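Local coordinates for protein YCAC GENE product (Escherichia coli, PDB 1YAC) that is probably a hydrolase of the isochorismatase family, forms an octamer, and has a substrate specificity that is not known, at residues Val6-Asn11 with Cys170-Asp175; Thr54-Ser59 with Ala79-Arg84; Gly112-Val117 with Gly141-Ile146. All coordinates share one frame; numbering follows the deposited sequence.

Contact 1: residues Val6-Asn11 with Cys170-Asp175; sequences VRLDKN and CELHRD
The loop leading into strand 13-18 is pinned to the C-terminal end of helix 165-173, with R7 and L8 meeting E171, L172 and R174. R174, the first residue beyond the helix and at positive phi, bends its chain at chi2 (-65°), which turns CD back on the path that leads the guanidinium to L8 O and E171 O. Its NE donates to E171 O at 2.8 Å, nearly along the C=O axis, and its NH2 to L8 O at 2.9 Å; both acceptors lie at the guanidinium edge, which fixes the plane's rotation. The R7 guanidinium lies flat on this plane, with centres 3.7 Å apart and planes 2° apart, R174 NH1 sitting over the R7 centre. Stacking two like charges is probably eased by D92 of the second subunit, which makes a salt bridge with R7 NH1. An alanine in place of R174 would probably leave L8 O without its guanidinium donor and the R7 guanidinium without the flat group it rests on. E171 OE2 takes the backbone N-H of L8 at 2.8 Å, almost straight at 170°, on the anti side of the carboxylate; OE1 bonds Y5 OH and pairs with R154 of the second subunit. L172 CD2 touches L8 CB at 3.8 Å and K10 CA at 3.6 Å. One water joins K10 N to L172 O. L8 and E171 also pack on F134 of strand 132-136, L8 on I109 of strand 107-112, and L172 on F50 and L52.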
# COMPACT_ATOMS: atom_id res chain seq x y z
N VAL A 6 16.08 -26.39 -15.29
CA VAL A 6 17.51 -26.07 -15.14
C VAL A 6 17.69 -25.59 -13.70
O VAL A 6 17.55 -24.40 -13.39
CB VAL A 6 17.94 -24.98 -16.17
CG1 VAL A 6 19.44 -24.65 -16.04
CG2 VAL A 6 17.62 -25.44 -17.58
N ARG A 7 17.93 -26.55 -12.81
CA ARG A 7 18.09 -26.26 -11.39
C ARG A 7 19.52 -26.13 -10.90
O ARG A 7 20.44 -26.76 -11.44
CB ARG A 7 17.33 -27.28 -10.55
CG ARG A 7 17.72 -28.73 -10.75
CD ARG A 7 17.05 -29.56 -9.65
NE ARG A 7 17.15 -31.00 -9.83
CZ ARG A 7 16.64 -31.89 -8.99
NH1 ARG A 7 15.98 -31.49 -7.91
NH2 ARG A 7 16.79 -33.19 -9.22
N LEU A 8 19.70 -25.29 -9.88
CA LEU A 8 21.01 -25.05 -9.29
C LEU A 8 21.64 -26.34 -8.81
O LEU A 8 20.98 -27.20 -8.23
CB LEU A 8 20.89 -24.07 -8.12
CG LEU A 8 20.62 -22.62 -8.53
CD1 LEU A 8 20.28 -21.78 -7.27
CD2 LEU A 8 21.83 -22.04 -9.27
N ASP A 9 22.93 -26.45 -9.11
CA ASP A 9 23.74 -27.60 -8.79
C ASP A 9 24.91 -27.04 -7.98
O ASP A 9 25.73 -26.29 -8.50
CB ASP A 9 24.22 -28.21 -10.11
CG ASP A 9 25.09 -29.44 -9.92
OD1 ASP A 9 25.62 -29.70 -8.81
OD2 ASP A 9 25.27 -30.16 -10.94
N LYS A 10 24.99 -27.44 -6.71
CA LYS A 10 26.04 -26.91 -5.83
C LYS A 10 27.47 -27.17 -6.32
O LYS A 10 28.40 -26.59 -5.80
CB LYS A 10 25.89 -27.41 -4.40
CG LYS A 10 26.05 -28.90 -4.22
CD LYS A 10 26.10 -29.25 -2.74
CE LYS A 10 26.35 -30.75 -2.56
NZ LYS A 10 26.71 -31.09 -1.14
N ASN A 11 27.62 -28.04 -7.32
CA ASN A 11 28.92 -28.32 -7.89
C ASN A 11 29.16 -27.62 -9.22
O ASN A 11 30.24 -27.70 -9.76
CB ASN A 11 29.07 -29.83 -8.08
CG ASN A 11 29.14 -30.66 -6.80
OD1 ASN A 11 28.20 -30.82 -6.06
ND2 ASN A 11 30.31 -31.17 -6.52
N CYS A 170 17.59 -23.84 -0.92
CA CYS A 170 16.86 -25.10 -1.00
C CYS A 170 17.14 -25.89 -2.27
O CYS A 170 17.18 -27.13 -2.25
CB CYS A 170 15.35 -24.86 -0.87
SG CYS A 170 14.80 -24.43 0.79
N GLU A 171 17.30 -25.18 -3.38
CA GLU A 171 17.59 -25.85 -4.64
C GLU A 171 19.02 -26.40 -4.62
O GLU A 171 19.30 -27.46 -5.19
CB GLU A 171 17.38 -24.91 -5.82
CG GLU A 171 17.16 -25.64 -7.14
CD GLU A 171 16.56 -24.76 -8.21
OE1 GLU A 171 15.32 -24.69 -8.26
OE2 GLU A 171 17.31 -24.14 -9.00
N LEU A 172 19.92 -25.69 -3.95
CA LEU A 172 21.31 -26.12 -3.84
C LEU A 172 21.46 -27.32 -2.90
O LEU A 172 22.18 -28.28 -3.21
CB LEU A 172 22.19 -24.98 -3.31
CG LEU A 172 22.53 -23.85 -4.28
CD1 LEU A 172 23.12 -22.68 -3.51
CD2 LEU A 172 23.51 -24.35 -5.32
N HIS A 173 20.79 -27.27 -1.76
CA HIS A 173 20.89 -28.31 -0.75
C HIS A 173 20.24 -29.61 -1.18
O HIS A 173 20.76 -30.69 -0.88
CB HIS A 173 20.29 -27.85 0.58
CG HIS A 173 20.82 -28.58 1.77
ND1 HIS A 173 20.04 -29.42 2.54
CD2 HIS A 173 22.04 -28.55 2.36
CE1 HIS A 173 20.76 -29.88 3.55
NE2 HIS A 173 21.97 -29.37 3.47
N ARG A 174 19.06 -29.51 -1.79
CA ARG A 174 18.31 -30.68 -2.27
C ARG A 174 17.72 -31.60 -1.21
O ARG A 174 16.54 -31.98 -1.31
CB ARG A 174 19.18 -31.56 -3.18
CG ARG A 174 19.74 -30.88 -4.40
CD ARG A 174 18.65 -30.48 -5.37
NE ARG A 174 19.25 -29.88 -6.56
CZ ARG A 174 19.77 -30.59 -7.55
NH1 ARG A 174 19.75 -31.92 -7.51
NH2 ARG A 174 20.37 -29.97 -8.57
N ASP A 175 18.50 -31.95 -0.19
CA ASP A 175 18.10 -32.88 0.87
C ASP A 175 18.60 -32.48 2.24
O ASP A 175 19.79 -32.36 2.46
CB ASP A 175 18.65 -34.28 0.53
CG ASP A 175 17.87 -35.41 1.24
OD1 ASP A 175 17.73 -35.42 2.48
OD2 ASP A 175 17.35 -36.28 0.51
O HOH W 1 22.81 -28.92 -5.80

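Contact 2: residues Thr54-Ser59 with Ala79-Arg84; sequences TILTTS and APYIAR. Unlike the reference sequence in segment 79-84: A79 (reference Thr).
Strands 54-59 and 81-84 run parallel, their axes 4.6 Å apart at closest and 18° apart in direction, with L56, T57, T58 and S59 paired to Y81, I82, A83 and R84. The ladder runs from L56 N to P80 O, I82 N to L56 O, T58 N to I82 O and R84 N to T58 O. With OG1 anti to the backbone N (chi1 -175°), the T57 hydroxyl reaches I82 O as its second donor, at 2.7 Å, and in turn receives R84 NH1 at 2.9 Å, within the guanidinium plane. The two strands and helix 70-75 make a beta-alpha-beta unit, and strand 81-84 is an outermost strand of the chain's parallel sheet. R84 bends at chi3 (-55°), and S59 CA lies over one face of its guanidinium; D19, by a salt bridge to NH1, and N87 O, at NE, hold it further. D19 with R84 would fit the acidic and basic pair beside the active-site cysteine of isochorismatase-like hydrolases. On the face of L56 and T58, L56 CD1 meets Y81 CD2 at 4.0 Å and T58 CG2 meets Y81 OH at 3.6 Å; E61 bonds both Y81 OH and T58 OG1. I55 CG2 touches I82 CD1 at 3.9 Å.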
# COMPACT_ATOMS: atom_id res chain seq x y z
N THR A 54 33.14 -17.78 -5.12
CA THR A 54 32.49 -16.47 -5.04
C THR A 54 33.39 -15.35 -5.56
O THR A 54 34.60 -15.36 -5.34
CB THR A 54 32.05 -16.20 -3.58
OG1 THR A 54 31.14 -17.23 -3.17
CG2 THR A 54 31.36 -14.83 -3.43
N ILE A 55 32.78 -14.42 -6.29
CA ILE A 55 33.49 -13.28 -6.86
C ILE A 55 32.89 -11.96 -6.36
O ILE A 55 31.68 -11.75 -6.44
CB ILE A 55 33.41 -13.34 -8.39
CG1 ILE A 55 34.16 -14.58 -8.87
CG2 ILE A 55 34.03 -12.10 -9.02
CD1 ILE A 55 33.85 -14.93 -10.28
N LEU A 56 33.73 -11.12 -5.78
CA LEU A 56 33.32 -9.82 -5.26
C LEU A 56 33.81 -8.74 -6.22
O LEU A 56 34.91 -8.84 -6.79
CB LEU A 56 33.95 -9.56 -3.89
CG LEU A 56 33.78 -10.61 -2.80
CD1 LEU A 56 34.59 -10.16 -1.59
CD2 LEU A 56 32.31 -10.80 -2.44
N THR A 57 33.00 -7.71 -6.43
CA THR A 57 33.41 -6.62 -7.31
C THR A 57 32.76 -5.34 -6.83
O THR A 57 31.71 -5.38 -6.19
CB THR A 57 33.08 -6.91 -8.81
OG1 THR A 57 33.62 -5.86 -9.63
CG2 THR A 57 31.57 -7.02 -9.04
N THR A 58 33.44 -4.22 -7.04
CA THR A 58 32.93 -2.92 -6.61
C THR A 58 33.15 -1.91 -7.72
O THR A 58 34.00 -2.10 -8.60
CB THR A 58 33.64 -2.42 -5.34
OG1 THR A 58 35.03 -2.27 -5.61
CG2 THR A 58 33.43 -3.39 -4.18
N SER A 59 32.40 -0.82 -7.65
CA SER A 59 32.48 0.24 -8.64
C SER A 59 32.92 1.52 -7.96
O SER A 59 32.26 1.98 -7.02
CB SER A 59 31.10 0.44 -9.28
OG SER A 59 31.10 1.57 -10.12
N ALA A 79 38.60 -14.62 -1.96
CA ALA A 79 37.86 -14.56 -3.21
C ALA A 79 38.38 -13.47 -4.12
O ALA A 79 39.04 -12.54 -3.67
CB ALA A 79 36.37 -14.32 -2.93
N PRO A 80 38.19 -13.63 -5.45
CA PRO A 80 38.64 -12.61 -6.38
C PRO A 80 37.90 -11.32 -6.00
O PRO A 80 36.70 -11.35 -5.72
CB PRO A 80 38.13 -13.13 -7.72
CG PRO A 80 38.28 -14.59 -7.55
CD PRO A 80 37.74 -14.83 -6.17
N TYR A 81 38.62 -10.22 -5.92
CA TYR A 81 38.04 -8.94 -5.56
C TYR A 81 38.45 -7.96 -6.64
O TYR A 81 39.59 -7.51 -6.68
CB TYR A 81 38.55 -8.51 -4.17
CG TYR A 81 37.89 -7.27 -3.60
CD1 TYR A 81 37.97 -6.04 -4.26
CD2 TYR A 81 37.23 -7.31 -2.39
CE1 TYR A 81 37.40 -4.90 -3.72
CE2 TYR A 81 36.65 -6.17 -1.84
CZ TYR A 81 36.75 -4.97 -2.51
OH TYR A 81 36.22 -3.83 -1.95
N ILE A 82 37.51 -7.64 -7.53
CA ILE A 82 37.77 -6.75 -8.64
C ILE A 82 37.17 -5.36 -8.39
O ILE A 82 35.95 -5.18 -8.40
CB ILE A 82 37.20 -7.33 -9.97
CG1 ILE A 82 37.82 -8.71 -10.27
CG2 ILE A 82 37.49 -6.41 -11.14
CD1 ILE A 82 37.18 -9.86 -9.54
N ALA A 83 38.04 -4.41 -8.05
CA ALA A 83 37.62 -3.03 -7.82
C ALA A 83 37.68 -2.39 -9.20
O ALA A 83 38.77 -2.16 -9.73
CB ALA A 83 38.58 -2.33 -6.86
N ARG A 84 36.52 -2.24 -9.83
CA ARG A 84 36.45 -1.65 -11.17
C ARG A 84 36.59 -0.14 -11.08
O ARG A 84 35.78 0.55 -10.44
CB ARG A 84 35.12 -2.03 -11.84
CG ARG A 84 34.71 -3.47 -11.61
CD ARG A 84 33.57 -3.90 -12.54
NE ARG A 84 32.38 -3.04 -12.47
CZ ARG A 84 31.51 -3.04 -11.46
NH1 ARG A 84 31.68 -3.85 -10.42
NH2 ARG A 84 30.47 -2.23 -11.50
O HOH W 2 35.99 0.00 -7.03
O HOH W 3 33.05 0.98 -12.09

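Contact 3: residues Gly112-Val117 with Gly141-Ile146; sequences GVVTEV and GTFNEI
T142 and E116 share the shortest polar link between these segments: T142 OG1, anti to its backbone N, donates to E116 OE1 at 2.6 Å, on the syn side of the carboxylate and 20° out of its plane. The threonine hydroxyl has a second hydrogen-bond partner in T147 OG1, so it lies between a carboxylate and another hydroxyl. E116 bends at chi2 (-85°), and its side chain crosses that of T142 at about a right angle. The other oxygen, OE2, lies in the plane of the F143 ring at its edge, 3.3 Å from CE2, toward the rim hydrogens, which would probably be mildly favourable for a carboxylate. G141 N donates to G112 O at 3.2 Å, and G112 N donates to S140 OG. G141 O accepts T115 N at 2.9 Å, the donor standing 49° out of the carbonyl plane, and also lies 3.1 Å from V114 CA in a CA-H...O contact. T142 N goes to D30 OD1.

This is the C-terminal edge of the parallel sheet, where strand 107-112 runs into helix 115-128 and the loop after strand 132-136 leads to helix 145-158. V114, after a cis peptide bond, is the N-cap of helix 115-128, and its O accepts V117 N; N144 takes the N-cap position of the other helix. In isochorismatase relatives, a cis peptide just before this helix is a feature of the active site, and here V114 may mark the equivalent place. V114 CG1 rests 4.2 Å from F143 CE2, and the rings of F143 and F166 of the third subunit meet edge-to-face.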
# COMPACT_ATOMS: atom_id res chain seq x y z
N GLY A 112 23.24 -7.86 -6.37
CA GLY A 112 24.01 -6.63 -6.27
C GLY A 112 23.16 -5.37 -6.31
O GLY A 112 21.94 -5.45 -6.16
N VAL A 113 23.80 -4.21 -6.45
CA VAL A 113 23.06 -2.95 -6.50
C VAL A 113 23.68 -1.98 -7.49
O VAL A 113 24.90 -1.97 -7.66
CB VAL A 113 22.83 -2.30 -5.06
CG1 VAL A 113 23.47 -3.09 -3.94
CG2 VAL A 113 23.23 -0.82 -5.02
N VAL A 114 22.88 -1.30 -8.30
CA VAL A 114 21.41 -1.37 -8.36
C VAL A 114 20.98 -2.49 -9.30
O VAL A 114 21.66 -2.80 -10.28
CB VAL A 114 20.73 -0.02 -8.74
CG1 VAL A 114 21.04 1.03 -7.67
CG2 VAL A 114 21.16 0.45 -10.12
N THR A 115 19.84 -3.09 -8.99
CA THR A 115 19.28 -4.21 -9.78
C THR A 115 19.30 -4.07 -11.29
O THR A 115 19.81 -4.94 -11.99
CB THR A 115 17.82 -4.55 -9.31
OG1 THR A 115 17.74 -4.48 -7.91
CG2 THR A 115 17.42 -5.92 -9.70
N GLU A 116 18.85 -2.91 -11.79
CA GLU A 116 18.73 -2.69 -13.24
C GLU A 116 20.05 -2.34 -13.96
O GLU A 116 20.06 -2.22 -15.19
CB GLU A 116 17.67 -1.63 -13.53
CG GLU A 116 18.11 -0.16 -13.25
CD GLU A 116 17.93 0.28 -11.80
OE1 GLU A 116 17.92 -0.57 -10.90
OE2 GLU A 116 17.80 1.51 -11.58
N VAL A 117 21.13 -2.15 -13.19
CA VAL A 117 22.42 -1.83 -13.78
C VAL A 117 23.49 -2.84 -13.39
O VAL A 117 23.89 -3.68 -14.20
CB VAL A 117 22.89 -0.41 -13.38
CG1 VAL A 117 24.34 -0.18 -13.85
CG2 VAL A 117 21.97 0.63 -14.00
N GLY A 141 19.14 -4.68 -4.88
CA GLY A 141 18.31 -3.54 -4.53
C GLY A 141 18.37 -2.39 -5.51
O GLY A 141 19.35 -2.23 -6.24
N THR A 142 17.32 -1.58 -5.52
CA THR A 142 17.27 -0.46 -6.43
C THR A 142 16.41 0.67 -5.88
O THR A 142 15.95 0.60 -4.72
CB THR A 142 16.78 -0.91 -7.84
OG1 THR A 142 16.76 0.20 -8.74
CG2 THR A 142 15.40 -1.56 -7.75
N PHE A 143 16.20 1.70 -6.69
CA PHE A 143 15.44 2.89 -6.30
C PHE A 143 14.00 2.65 -5.86
O PHE A 143 13.59 3.09 -4.78
CB PHE A 143 15.45 3.92 -7.44
CG PHE A 143 16.82 4.28 -7.93
CD1 PHE A 143 17.59 5.25 -7.27
CD2 PHE A 143 17.37 3.63 -9.04
CE1 PHE A 143 18.88 5.55 -7.70
CE2 PHE A 143 18.66 3.93 -9.48
CZ PHE A 143 19.42 4.89 -8.81
N ASN A 144 13.23 1.91 -6.66
CA ASN A 144 11.82 1.70 -6.37
C ASN A 144 11.30 0.50 -7.14
O ASN A 144 12.05 -0.16 -7.85
CB ASN A 144 11.03 2.98 -6.72
CG ASN A 144 11.27 3.44 -8.16
OD1 ASN A 144 10.92 2.74 -9.10
ND2 ASN A 144 11.88 4.63 -8.32
N GLU A 145 10.00 0.21 -6.98
CA GLU A 145 9.38 -0.94 -7.63
C GLU A 145 9.36 -0.87 -9.15
O GLU A 145 9.42 -1.91 -9.81
CB GLU A 145 7.99 -1.23 -7.05
CG GLU A 145 8.08 -1.78 -5.62
CD GLU A 145 6.73 -2.14 -5.00
OE1 GLU A 145 5.73 -2.24 -5.73
OE2 GLU A 145 6.68 -2.34 -3.76
N ILE A 146 9.28 0.33 -9.70
CA ILE A 146 9.30 0.48 -11.15
C ILE A 146 10.69 0.12 -11.72
O ILE A 146 10.78 -0.64 -12.68
CB ILE A 146 8.91 1.90 -11.60
CG1 ILE A 146 7.43 2.14 -11.30
CG2 ILE A 146 9.20 2.09 -13.10
CD1 ILE A 146 6.93 3.54 -11.67

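In the fold
Contacts 2 and 3 lie on the parallel sheet of a three-layer alpha-beta-alpha sandwich or at the ends of its strands, while contact 1 joins the loop before its first strand to a helix after the last. Its segments flank the sheet-forming part of the chain, so contacts 2 and 3 both fall between them; contact 2 closes before contact 3 opens. Centres of contacts 2 and 3 are 19 Å apart, and the centre of contact 1 is 24 Å and 26 Å from theirs, on the opposite side of the chain's centre from contact 3. Contact 1 meets the second subunit of the octamer; contact 3, and contact 2 through S59 alone, the third.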